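Local coordinates for putative enoyl-CoA hydratase (Streptomyces coelicolor A3, PDB 3G64), which probably acts on acyl-CoA thioesters as a member of the crotonase family, likely by hydrating the double bond of an enoyl-CoA, at the interface of chains A and B. Coordinates in Å, arbitrary orientation; residue numbers count along the deposited sequence, not the author numbering. Chains: chain A/B, Putative enoyl-CoA hydratase.

Contact 1: the interface of chains A and B. Residues chain A 230, 246, 250, 253; chain B 99, 155-156, 158-160.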
loop_
_atom_site.group_PDB
_atom_site.type_symbol
_atom_site.label_atom_id
_atom_site.label_comp_id
_atom_site.label_asym_id
_atom_site.label_seq_id
_atom_site.Cartn_x
_atom_site.Cartn_y
_atom_site.Cartn_z
ATOM N N LEU A 230 11.134 -6.639 -10.532
ATOM C CA LEU A 230 10.644 -7.352 -9.338
ATOM C C LEU A 230 9.644 -6.532 -8.516
ATOM O O LEU A 230 8.692 -7.077 -7.977
ATOM C CB LEU A 230 11.804 -7.875 -8.465
ATOM C CG LEU A 230 12.217 -9.318 -8.841
ATOM C CD1 LEU A 230 12.508 -9.472 -10.341
ATOM C CD2 LEU A 230 13.407 -9.762 -8.040
ATOM N N ASP A 246 12.757 -13.639 -6.343
ATOM C CA ASP A 246 13.984 -13.064 -5.774
ATOM C C ASP A 246 15.148 -14.044 -5.852
ATOM O O ASP A 246 16.230 -13.693 -6.315
ATOM C CB ASP A 246 13.781 -12.735 -4.311
ATOM C CG ASP A 246 12.849 -11.593 -4.103
ATOM O OD1 ASP A 246 12.456 -10.942 -5.104
ATOM O OD2 ASP A 246 12.506 -11.343 -2.927
ATOM N N GLN A 250 18.326 -13.158 -8.053
ATOM C CA GLN A 250 19.572 -12.849 -7.348
ATOM C C GLN A 250 20.630 -13.889 -7.726
ATOM O O GLN A 250 21.758 -13.543 -8.033
ATOM C CB GLN A 250 19.370 -12.811 -5.831
ATOM C CG GLN A 250 18.566 -11.634 -5.286
ATOM C CD GLN A 250 19.064 -10.242 -5.752
ATOM O OE1 GLN A 250 19.094 -9.938 -6.946
ATOM N NE2 GLN A 250 19.408 -9.393 -4.798
ATOM N N LEU A 253 21.932 -13.034 -11.061
ATOM C CA LEU A 253 22.757 -11.839 -11.111
ATOM C C LEU A 253 24.136 -12.118 -10.476
ATOM O O LEU A 253 25.141 -11.486 -10.822
ATOM C CB LEU A 253 22.056 -10.651 -10.429
ATOM C CG LEU A 253 20.831 -10.069 -11.178
ATOM C CD1 LEU A 253 20.174 -8.938 -10.411
ATOM C CD2 LEU A 253 21.245 -9.583 -12.519
ATOM N N ASN B 99 20.234 -18.027 -2.061
ATOM C CA ASN B 99 19.251 -16.960 -2.209
ATOM C C ASN B 99 17.859 -17.426 -1.802
ATOM O O ASN B 99 17.069 -16.636 -1.301
ATOM C CB ASN B 99 19.295 -16.386 -3.610
ATOM C CG ASN B 99 20.569 -15.623 -3.864
ATOM O OD1 ASN B 99 21.442 -16.065 -4.613
ATOM N ND2 ASN B 99 20.705 -14.492 -3.204
ATOM N N LEU B 155 23.572 -6.396 -7.559
ATOM C CA LEU B 155 22.414 -7.293 -7.446
ATOM C C LEU B 155 21.107 -6.467 -7.498
ATOM O O LEU B 155 21.155 -5.250 -7.427
ATOM C CB LEU B 155 22.487 -8.092 -6.147
ATOM C CG LEU B 155 23.661 -9.072 -5.997
ATOM C CD1 LEU B 155 23.513 -9.870 -4.712
ATOM C CD2 LEU B 155 23.753 -10.018 -7.189
ATOM N N SER B 156 19.931 -7.091 -7.617
ATOM C CA SER B 156 18.752 -6.238 -7.684
ATOM C C SER B 156 18.238 -5.957 -6.274
ATOM O O SER B 156 18.541 -6.710 -5.349
ATOM C CB SER B 156 17.641 -6.877 -8.525
ATOM O OG SER B 156 16.892 -7.744 -7.707
ATOM N N GLY B 158 15.338 -6.521 -5.311
ATOM C CA GLY B 158 14.421 -7.580 -4.929
ATOM C C GLY B 158 15.196 -8.693 -4.246
ATOM O O GLY B 158 15.208 -9.827 -4.703
ATOM N N ASP B 159 15.921 -8.353 -3.185
ATOM C CA ASP B 159 16.674 -9.354 -2.459
ATOM C C ASP B 159 15.826 -9.785 -1.277
ATOM O O ASP B 159 15.333 -8.928 -0.521
ATOM C CB ASP B 159 18.015 -8.758 -1.965
ATOM C CG ASP B 159 19.002 -9.835 -1.480
ATOM O OD1 ASP B 159 19.728 -10.425 -2.322
ATOM O OD2 ASP B 159 19.057 -10.069 -0.248
HETATM N N MSE B 160 15.685 -11.100 -1.118
HETATM C CA MSE B 160 15.061 -11.732 0.054
HETATM C C MSE B 160 13.750 -11.062 0.514
HETATM O O MSE B 160 13.480 -10.933 1.706
HETATM C CB MSE B 160 16.065 -11.883 1.220
HETATM C CG MSE B 160 16.666 -10.601 1.711
HETATM SE SE MSE B 160 18.291 -10.826 2.826
HETATM C CE MSE B 160 17.404 -11.508 4.451
#
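The side-chain amide of A:Gln250, on helix 239-253, docks across the subunit interface into the chain B loop of B:Ser156 to B:Asp159 and is gripped at both ends. Its oxygen OE1 accepts the backbone N-H of B:Ser156, with N at 3.0 Å lying in the carbonyl plane on a lone pair. The hydroxyl OG of B:Ser156 gives a second, longer bond to OE1 at 3.2 Å, coming from above that plane. On the other end NE2 donates to the carboxylate oxygen OD1 of B:Asp159 at 2.7 Å. This bond is nearly straight (163° at H), lies close to the amide plane and uses the anti lone pair of OD1, while the carboxylate itself is turned steeply against the amide. A further bond from NE2 to the carbonyl O of B:Ser156 is weak. Together these partners fix both the flip and the tilt of the amide. The chain turns about its CB-CG bond (chi2 -52°), which brings the amide into the loop, and CB rests against the amide of B:Asn99, with ND2 3.4 Å away. Alongside, A:Leu253 sets CD1 near B:Ser156 and CB 3.7 Å from CD2 of B:Leu155. A:Leu230 brings CD2 up to the backbone of B:Gly158. In the second shell, the backbone N of B:Gly158 donates to OG of B:Ser156 at 3.1 Å, helping to hold the hydroxyl that meets OE1.

Contact 2: the interface of chains A and B. Residues chain A 247, 250-251, 254, 259; chain B 87, 95-96, 98-99, 155.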
loop_
_atom_site.group_PDB
_atom_site.type_symbol
_atom_site.label_atom_id
_atom_site.label_comp_id
_atom_site.label_asym_id
_atom_site.label_seq_id
_atom_site.Cartn_x
_atom_site.Cartn_y
_atom_site.Cartn_z
ATOM N N ALA A 247 14.915 -15.266 -5.369
ATOM C CA ALA A 247 15.930 -16.315 -5.357
ATOM C C ALA A 247 16.482 -16.576 -6.753
ATOM O O ALA A 247 17.688 -16.554 -6.954
ATOM C CB ALA A 247 15.362 -17.616 -4.749
ATOM N N GLN A 250 18.326 -13.158 -8.053
ATOM C CA GLN A 250 19.572 -12.849 -7.348
ATOM C C GLN A 250 20.630 -13.889 -7.726
ATOM O O GLN A 250 21.758 -13.543 -8.033
ATOM C CB GLN A 250 19.370 -12.811 -5.831
ATOM C CG GLN A 250 18.566 -11.634 -5.286
ATOM C CD GLN A 250 19.064 -10.242 -5.752
ATOM O OE1 GLN A 250 19.094 -9.938 -6.946
ATOM N NE2 GLN A 250 19.408 -9.393 -4.798
ATOM N N ALA A 251 20.258 -15.166 -7.736
ATOM C CA ALA A 251 21.212 -16.183 -8.149
ATOM C C ALA A 251 21.700 -15.911 -9.581
ATOM O O ALA A 251 22.900 -15.991 -9.856
ATOM C CB ALA A 251 20.639 -17.590 -7.989
HETATM N N MSE A 254 24.165 -13.059 -9.544
HETATM C CA MSE A 254 25.417 -13.492 -8.941
HETATM C C MSE A 254 26.350 -14.214 -9.936
HETATM O O MSE A 254 27.519 -14.439 -9.620
HETATM C CB MSE A 254 25.159 -14.358 -7.711
HETATM C CG MSE A 254 24.822 -13.561 -6.479
HETATM SE SE MSE A 254 24.738 -14.734 -4.921
HETATM C CE MSE A 254 24.254 -13.394 -3.594
ATOM N N TYR A 259 28.392 -8.139 -10.422
ATOM C CA TYR A 259 28.562 -8.608 -9.061
ATOM C C TYR A 259 30.031 -8.950 -8.807
ATOM O O TYR A 259 30.559 -8.613 -7.759
ATOM C CB TYR A 259 27.733 -9.856 -8.869
ATOM C CG TYR A 259 27.738 -10.479 -7.490
ATOM C CD1 TYR A 259 27.301 -9.764 -6.371
ATOM C CD2 TYR A 259 28.105 -11.815 -7.321
ATOM C CE1 TYR A 259 27.243 -10.366 -5.127
ATOM C CE2 TYR A 259 28.039 -12.433 -6.088
ATOM C CZ TYR A 259 27.613 -11.711 -4.998
ATOM O OH TYR A 259 27.553 -12.331 -3.782
ATOM N N THR B 87 30.584 -16.579 -2.648
ATOM C CA THR B 87 29.541 -16.881 -3.641
ATOM C C THR B 87 30.118 -16.887 -5.047
ATOM O O THR B 87 29.596 -17.558 -5.949
ATOM C CB THR B 87 28.318 -15.918 -3.569
ATOM O OG1 THR B 87 28.749 -14.553 -3.695
ATOM C CG2 THR B 87 27.564 -16.108 -2.263
ATOM N N LEU B 95 24.169 -21.304 -5.587
ATOM C CA LEU B 95 23.729 -19.920 -5.705
ATOM C C LEU B 95 22.211 -19.822 -5.461
ATOM O O LEU B 95 21.745 -18.948 -4.722
ATOM C CB LEU B 95 24.091 -19.344 -7.076
ATOM C CG LEU B 95 25.575 -19.059 -7.305
ATOM C CD1 LEU B 95 25.833 -18.600 -8.726
ATOM C CD2 LEU B 95 26.134 -18.058 -6.281
ATOM N N LEU B 96 21.448 -20.734 -6.056
ATOM C CA LEU B 96 19.999 -20.743 -5.855
ATOM C C LEU B 96 19.671 -21.069 -4.389
ATOM O O LEU B 96 18.843 -20.395 -3.756
ATOM C CB LEU B 96 19.320 -21.748 -6.797
ATOM C CG LEU B 96 17.776 -21.811 -6.720
ATOM C CD1 LEU B 96 17.179 -20.456 -7.106
ATOM C CD2 LEU B 96 17.215 -22.930 -7.594
ATOM N N PHE B 98 21.435 -20.571 -1.736
ATOM C CA PHE B 98 21.742 -19.459 -0.831
ATOM C C PHE B 98 20.625 -18.419 -0.855
ATOM O O PHE B 98 20.139 -17.972 0.197
ATOM C CB PHE B 98 23.057 -18.766 -1.194
ATOM C CG PHE B 98 23.273 -17.476 -0.434
ATOM C CD1 PHE B 98 23.510 -17.501 0.936
ATOM C CD2 PHE B 98 23.203 -16.249 -1.071
ATOM C CE1 PHE B 98 23.689 -16.334 1.657
ATOM C CE2 PHE B 98 23.385 -15.060 -0.351
ATOM C CZ PHE B 98 23.622 -15.114 1.023
ATOM N N ASN B 99 20.234 -18.027 -2.061
ATOM C CA ASN B 99 19.251 -16.960 -2.209
ATOM C C ASN B 99 17.859 -17.426 -1.802
ATOM O O ASN B 99 17.069 -16.636 -1.301
ATOM C CB ASN B 99 19.295 -16.386 -3.610
ATOM C CG ASN B 99 20.569 -15.623 -3.864
ATOM O OD1 ASN B 99 21.442 -16.065 -4.613
ATOM N ND2 ASN B 99 20.705 -14.492 -3.204
ATOM N N LEU B 155 23.572 -6.396 -7.559
ATOM C CA LEU B 155 22.414 -7.293 -7.446
ATOM C C LEU B 155 21.107 -6.467 -7.498
ATOM O O LEU B 155 21.155 -5.250 -7.427
ATOM C CB LEU B 155 22.487 -8.092 -6.147
ATOM C CG LEU B 155 23.661 -9.072 -5.997
ATOM C CD1 LEU B 155 23.513 -9.870 -4.712
ATOM C CD2 LEU B 155 23.753 -10.018 -7.189
#
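Across this subunit interface of a crotonase-family protein, the ring of A:Tyr259 meets B:Thr87 at its edge, where OG1 of the threonine lies in the ring plane. The phenol OH and OG1 share a short hydrogen bond of 2.5 Å whose direction is not settled. One face of the ring carries CG of A:Met254, a selenomethionine of the same chain, offset toward the rim. B:Leu155 approaches from the same side of the ring, beyond its rim, with CD2 3.6 Å from CD1 of the tyrosine. A second ring, that of B:Phe98, offers the atom CE2 to the methyl CE of A:Met254 at 3.7 Å, the two side chains crossing at about a right angle. A:Met254 runs fully extended beyond CG (chi2 -173°, chi3 -179°), which carries its tip into chain B and makes it the residue with the most surface hidden here. Its selenium lies 3.9 Å from CD2 of B:Leu95 and also approaches CB of B:Thr87. It meets B:Asn99 tip to tip, with the selenium 3.6 Å from the amide oxygen OD1. Behind this contact, helix 239-253 of chain A packs small side chains on helix 92-111 of chain B. CB of A:Ala251 sits 3.7 Å from the carbonyl O of B:Leu95 and also touches CA of B:Leu96, while CA of A:Ala247 lies 3.8 Å from CB of B:Asn99.

Contact 3: the interface of chains A and B. Residues chain A 137, 216, 223-224, 227-228; chain B 151, 156-157, 179-180.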
loop_
_atom_site.group_PDB
_atom_site.type_symbol
_atom_site.label_atom_id
_atom_site.label_comp_id
_atom_site.label_asym_id
_atom_site.label_seq_id
_atom_site.Cartn_x
_atom_site.Cartn_y
_atom_site.Cartn_z
ATOM N N PHE A 137 10.457 7.354 -11.237
ATOM C CA PHE A 137 10.854 8.539 -10.466
ATOM C C PHE A 137 10.071 9.758 -10.938
ATOM O O PHE A 137 9.876 9.944 -12.146
ATOM C CB PHE A 137 12.366 8.837 -10.580
ATOM C CG PHE A 137 13.265 7.742 -10.063
ATOM C CD1 PHE A 137 13.786 7.798 -8.775
ATOM C CD2 PHE A 137 13.602 6.671 -10.871
ATOM C CE1 PHE A 137 14.622 6.794 -8.300
ATOM C CE2 PHE A 137 14.438 5.638 -10.403
ATOM C CZ PHE A 137 14.945 5.705 -9.116
ATOM N N LEU A 216 21.743 6.883 -12.910
ATOM C CA LEU A 216 21.233 5.527 -13.132
ATOM C C LEU A 216 21.954 4.860 -14.299
ATOM O O LEU A 216 22.320 3.694 -14.206
ATOM C CB LEU A 216 19.713 5.545 -13.382
ATOM C CG LEU A 216 18.872 5.839 -12.138
ATOM C CD1 LEU A 216 17.495 6.381 -12.523
ATOM C CD2 LEU A 216 18.734 4.590 -11.290
ATOM N N ALA A 223 21.140 -4.999 -12.936
ATOM C CA ALA A 223 20.661 -4.857 -11.563
ATOM C C ALA A 223 19.500 -3.855 -11.424
ATOM O O ALA A 223 18.509 -4.152 -10.722
ATOM C CB ALA A 223 21.813 -4.478 -10.613
ATOM N N HIS A 224 19.609 -2.681 -12.064
ATOM C CA HIS A 224 18.529 -1.681 -12.007
ATOM C C HIS A 224 17.228 -2.196 -12.640
ATOM O O HIS A 224 16.145 -2.064 -12.073
ATOM C CB HIS A 224 18.923 -0.401 -12.745
ATOM C CG HIS A 224 19.946 0.429 -12.028
ATOM N ND1 HIS A 224 20.763 1.331 -12.684
ATOM C CD2 HIS A 224 20.289 0.488 -10.720
ATOM C CE1 HIS A 224 21.562 1.914 -11.803
ATOM N NE2 HIS A 224 21.303 1.414 -10.609
ATOM N N THR A 227 15.562 -4.732 -10.658
ATOM C CA THR A 227 14.936 -4.143 -9.475
ATOM C C THR A 227 13.518 -3.661 -9.832
ATOM O O THR A 227 12.552 -3.882 -9.080
ATOM C CB THR A 227 15.761 -2.929 -8.922
ATOM O OG1 THR A 227 17.059 -3.387 -8.490
ATOM C CG2 THR A 227 15.036 -2.275 -7.731
ATOM N N LYS A 228 13.403 -2.998 -10.979
ATOM C CA LYS A 228 12.125 -2.483 -11.433
ATOM C C LYS A 228 11.174 -3.649 -11.761
ATOM O O LYS A 228 10.009 -3.643 -11.375
ATOM C CB LYS A 228 12.329 -1.595 -12.659
ATOM C CG LYS A 228 11.032 -1.178 -13.331
ATOM C CD LYS A 228 11.305 -0.113 -14.390
ATOM C CE LYS A 228 10.050 0.225 -15.155
ATOM N NZ LYS A 228 10.291 1.429 -16.019
ATOM N N THR B 151 21.816 -2.838 -5.118
ATOM C CA THR B 151 22.280 -2.439 -6.438
ATOM C C THR B 151 23.730 -1.926 -6.359
ATOM O O THR B 151 24.427 -1.878 -7.371
ATOM C CB THR B 151 21.367 -1.372 -7.104
ATOM O OG1 THR B 151 21.227 -0.233 -6.244
ATOM C CG2 THR B 151 19.971 -1.964 -7.414
ATOM N N SER B 156 19.931 -7.091 -7.617
ATOM C CA SER B 156 18.752 -6.238 -7.684
ATOM C C SER B 156 18.238 -5.957 -6.274
ATOM O O SER B 156 18.541 -6.710 -5.349
ATOM C CB SER B 156 17.641 -6.877 -8.525
ATOM O OG SER B 156 16.892 -7.744 -7.707
ATOM N N GLY B 157 17.450 -4.881 -6.126
ATOM C CA GLY B 157 16.754 -4.573 -4.880
ATOM C C GLY B 157 15.645 -5.546 -4.464
ATOM O O GLY B 157 15.080 -5.429 -3.381
ATOM N N LEU B 179 15.119 1.326 -3.139
ATOM C CA LEU B 179 15.699 0.055 -3.569
ATOM C C LEU B 179 16.549 0.265 -4.797
ATOM O O LEU B 179 17.491 -0.461 -5.037
ATOM C CB LEU B 179 14.613 -1.004 -3.870
ATOM C CG LEU B 179 13.850 -1.579 -2.669
ATOM C CD1 LEU B 179 12.805 -2.584 -3.096
ATOM C CD2 LEU B 179 14.808 -2.221 -1.720
HETATM N N MSE B 180 16.215 1.248 -5.606
HETATM C CA MSE B 180 17.036 1.426 -6.794
HETATM C C MSE B 180 18.338 2.197 -6.636
HETATM O O MSE B 180 19.353 1.813 -7.244
HETATM C CB MSE B 180 16.271 1.955 -7.968
HETATM C CG MSE B 180 16.342 0.910 -9.029
HETATM SE SE MSE B 180 16.023 1.705 -10.689
HETATM C CE MSE B 180 14.083 1.497 -10.559
#
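B:Met180, a selenomethionine, pushes its side chain among A:Phe137, A:Leu216 and A:Thr227 of the neighbouring subunit. Its CB lies 4.1 Å from CZ at the far end of the A:Phe137 ring. One bond further, CG packs on the methyl CG2 of A:Thr227 at 3.7 Å. The selenium then comes within 4.0 Å of CD2 of A:Leu216 and approaches the backbone of A:His224. A bend at chi3 (-88°) turns the terminal methyl CE toward CB of A:Lys228, 4.1 Å away, and back to the rim of the A:Phe137 ring. Beside this apolar insertion stands a polar link: the backbone N of B:Gly157 donates to OG1 of A:Thr227 at 2.8 Å, almost straight at 170°. The same hydroxyl donates to the carbonyl O of A:Ala223, 2.8 Å away and one turn earlier in the helix, giving a bond within its own helix while accepting one across the interface. An alanine in place of A:Thr227 would probably leave the N-H of B:Gly157 without its acceptor and open a gap beside CG of B:Met180. Within chain B, OG1 of B:Thr151 donates to the carbonyl O of B:Met180 at 2.9 Å, tying the 3-10 helix 150-153 to helix 172-181. The site thus joins the end of that helix and the loop at B:Gly157 to helix 221-234 of chain A, flanked by helix 205-217 and the start of strand 137-140.

The centres of contact 1 and contact 2 are about 7 Å apart and share A:Gln250, B:Asn99 and B:Leu155; contact 3 lies about 10 Å from contact 1, with B:Ser156 in common, and about 16 Å from contact 2. Contact 1 is therefore the bridge: helix 239-253 of chain A serves contacts 1 and 2, and helix 221-234 serves contacts 1 and 3. On chain B the segment from B:Leu155 onward touches all three. The interface is not an exact two-fold, which suits the three-copy deposited assembly and the trimers typical of crotonases, although the biological oligomer is inferred here.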